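Local coordinates for protein RNA silencing suppressor p19 (Carnation Italian ringspot virus, PDB 6BJV) that suppresses RNA silencing in the host plant by binding short interfering RNAs as a homodimer that selects them by duplex length, at residues E12-E17 with V68-Y73. Residues are numbered along the deposited sequence; the frame is centred on the assembly and turned at random.
Sequences EQANGE and VVFKRY
A14 and F70 are where the CA atoms of helix 7-16 and strand 68-75, an edge strand of the chain's sheet, come nearest, 5.7 Å apart; the helix runs beside the strand in the same direction, the axes of residues 12-16 and 68-73 lying 6° apart and 6.8 Å from each other at closest approach. A14 directs its methyl toward the strand, where CB sits 3.6 Å from V68 CG1 and over one face of the F70 ring, 3.9 Å from the ring centroid and shifted toward the rim in a CH-pi contact. At the ring's edge lies E17 OE1, 3.6 Å from F70 CD2. E17 extends its CG anti to the backbone N (chi1 -176°); a bend at chi2 then turns CD toward R72. The guanidinium takes the carboxylate end-on, nearly coplanar: R72 NH1 reaches E17 OE1 at 3.0 Å and R72 NH2 reaches E17 OE2 at 2.6 Å, both on the syn side and nearly straight. NH1 of R72 also donates to K71 O, from above that carbonyl plane, while NE bonds to L32 O, so the guanidinium is fixed in its rotation. One water bridges the segments, donating to A14 O and E17 OE1 and accepting from K71 N. The buried carboxylate thus has its charge balanced by R72, which probably keeps E17 ionised, and the pair ties 12-17 to the sheet edge near the bound RNA, whose phosphates pack on V69 and K71.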
loop_
_atom_site.group_PDB
_atom_site.type_symbol
_atom_site.label_atom_id
_atom_site.label_comp_id
_atom_site.label_asym_id
_atom_site.label_seq_id
_atom_site.Cartn_x
_atom_site.Cartn_y
_atom_site.Cartn_z
ATOM N N GLU A 12 -21.478 1.518 -10.284
ATOM C CA GLU A 12 -21.637 2.658 -11.176
ATOM C C GLU A 12 -22.050 3.907 -10.405
ATOM O O GLU A 12 -21.603 5.016 -10.720
ATOM C CB GLU A 12 -22.667 2.312 -12.250
ATOM C CG GLU A 12 -22.589 3.169 -13.484
ATOM C CD GLU A 12 -23.573 2.739 -14.556
ATOM O OE1 GLU A 12 -24.528 1.999 -14.230
ATOM O OE2 GLU A 12 -23.394 3.138 -15.727
ATOM N N GLN A 13 -22.894 3.744 -9.384
ATOM C CA GLN A 13 -23.315 4.889 -8.583
ATOM C C GLN A 13 -22.195 5.363 -7.665
ATOM O O GLN A 13 -22.028 6.570 -7.454
ATOM C CB GLN A 13 -24.560 4.525 -7.771
ATOM C CG GLN A 13 -25.806 4.300 -8.617
ATOM C CD GLN A 13 -26.981 3.780 -7.807
ATOM O OE1 GLN A 13 -26.807 3.245 -6.711
ATOM N NE2 GLN A 13 -28.186 3.935 -8.345
ATOM N N ALA A 14 -21.413 4.431 -7.112
ATOM C CA ALA A 14 -20.340 4.814 -6.202
ATOM C C ALA A 14 -19.307 5.686 -6.906
ATOM O O ALA A 14 -18.755 6.615 -6.307
ATOM C CB ALA A 14 -19.679 3.568 -5.615
ATOM N N ASN A 15 -19.030 5.399 -8.179
ATOM C CA ASN A 15 -18.085 6.215 -8.931
ATOM C C ASN A 15 -18.661 7.592 -9.228
ATOM O O ASN A 15 -17.920 8.581 -9.247
ATOM C CB ASN A 15 -17.699 5.505 -10.230
ATOM C CG ASN A 15 -16.456 6.094 -10.870
ATOM O OD1 ASN A 15 -16.250 7.307 -10.857
ATOM N ND2 ASN A 15 -15.616 5.231 -11.430
ATOM N N GLY A 16 -19.973 7.676 -9.458
ATOM C CA GLY A 16 -20.616 8.963 -9.649
ATOM C C GLY A 16 -20.741 9.775 -8.379
ATOM O O GLY A 16 -20.947 10.990 -8.451
ATOM N N GLU A 17 -20.614 9.132 -7.216
ATOM C CA GLU A 17 -20.708 9.860 -5.956
ATOM C C GLU A 17 -19.609 10.909 -5.837
ATOM O O GLU A 17 -19.777 11.906 -5.126
ATOM C CB GLU A 17 -20.649 8.882 -4.783
ATOM C CG GLU A 17 -20.837 9.534 -3.416
ATOM C CD GLU A 17 -19.544 10.072 -2.827
ATOM O OE1 GLU A 17 -18.461 9.567 -3.192
ATOM O OE2 GLU A 17 -19.615 11.001 -1.995
ATOM N N VAL A 68 -17.105 -1.831 -5.202
ATOM C CA VAL A 68 -17.787 -0.571 -4.927
ATOM C C VAL A 68 -16.714 0.419 -4.485
ATOM O O VAL A 68 -16.310 0.439 -3.318
ATOM C CB VAL A 68 -18.879 -0.740 -3.866
ATOM C CG1 VAL A 68 -19.686 0.541 -3.723
ATOM C CG2 VAL A 68 -19.788 -1.913 -4.216
ATOM N N VAL A 69 -16.258 1.256 -5.414
ATOM C CA VAL A 69 -15.070 2.082 -5.225
ATOM C C VAL A 69 -15.483 3.544 -5.141
ATOM O O VAL A 69 -16.241 4.033 -5.986
ATOM C CB VAL A 69 -14.057 1.863 -6.363
ATOM C CG1 VAL A 69 -12.820 2.728 -6.159
ATOM C CG2 VAL A 69 -13.674 0.385 -6.448
ATOM N N PHE A 70 -14.977 4.236 -4.123
ATOM C CA PHE A 70 -15.155 5.669 -3.954
ATOM C C PHE A 70 -13.807 6.364 -4.091
ATOM O O PHE A 70 -12.759 5.780 -3.798
ATOM C CB PHE A 70 -15.764 5.996 -2.588
ATOM C CG PHE A 70 -17.103 5.360 -2.346
ATOM C CD1 PHE A 70 -17.194 4.051 -1.905
ATOM C CD2 PHE A 70 -18.271 6.076 -2.546
ATOM C CE1 PHE A 70 -18.427 3.465 -1.675
ATOM C CE2 PHE A 70 -19.505 5.498 -2.319
ATOM C CZ PHE A 70 -19.583 4.190 -1.883
ATOM N N LYS A 71 -13.835 7.622 -4.530
ATOM C CA LYS A 71 -12.609 8.364 -4.788
ATOM C C LYS A 71 -12.780 9.830 -4.422
ATOM O O LYS A 71 -13.841 10.420 -4.644
ATOM C CB LYS A 71 -12.192 8.237 -6.257
ATOM C CG LYS A 71 -11.454 6.947 -6.564
ATOM C CD LYS A 71 -11.329 6.696 -8.054
ATOM C CE LYS A 71 -10.583 5.402 -8.321
ATOM N NZ LYS A 71 -10.594 5.037 -9.761
ATOM N N ARG A 72 -11.719 10.410 -3.862
ATOM C CA ARG A 72 -11.687 11.819 -3.503
ATOM C C ARG A 72 -10.346 12.415 -3.901
ATOM O O ARG A 72 -9.313 11.741 -3.862
ATOM C CB ARG A 72 -11.905 12.035 -1.997
ATOM C CG ARG A 72 -13.354 12.027 -1.552
ATOM C CD ARG A 72 -14.115 13.213 -2.113
ATOM N NE ARG A 72 -15.480 13.275 -1.602
ATOM C CZ ARG A 72 -16.454 12.452 -1.975
ATOM N NH1 ARG A 72 -16.216 11.490 -2.859
ATOM N NH2 ARG A 72 -17.667 12.586 -1.458
ATOM N N TYR A 73 -10.376 13.690 -4.283
ATOM C CA TYR A 73 -9.172 14.486 -4.494
ATOM C C TYR A 73 -9.303 15.738 -3.639
ATOM O O TYR A 73 -10.165 16.583 -3.901
ATOM C CB TYR A 73 -8.983 14.848 -5.968
ATOM C CG TYR A 73 -7.656 15.513 -6.265
ATOM C CD1 TYR A 73 -7.419 16.832 -5.897
ATOM C CD2 TYR A 73 -6.642 14.823 -6.914
ATOM C CE1 TYR A 73 -6.208 17.442 -6.164
ATOM C CE2 TYR A 73 -5.428 15.425 -7.187
ATOM C CZ TYR A 73 -5.217 16.735 -6.811
ATOM O OH TYR A 73 -4.013 17.341 -7.079
HETATM O O HOH W 1 -16.819 8.459 -5.579
#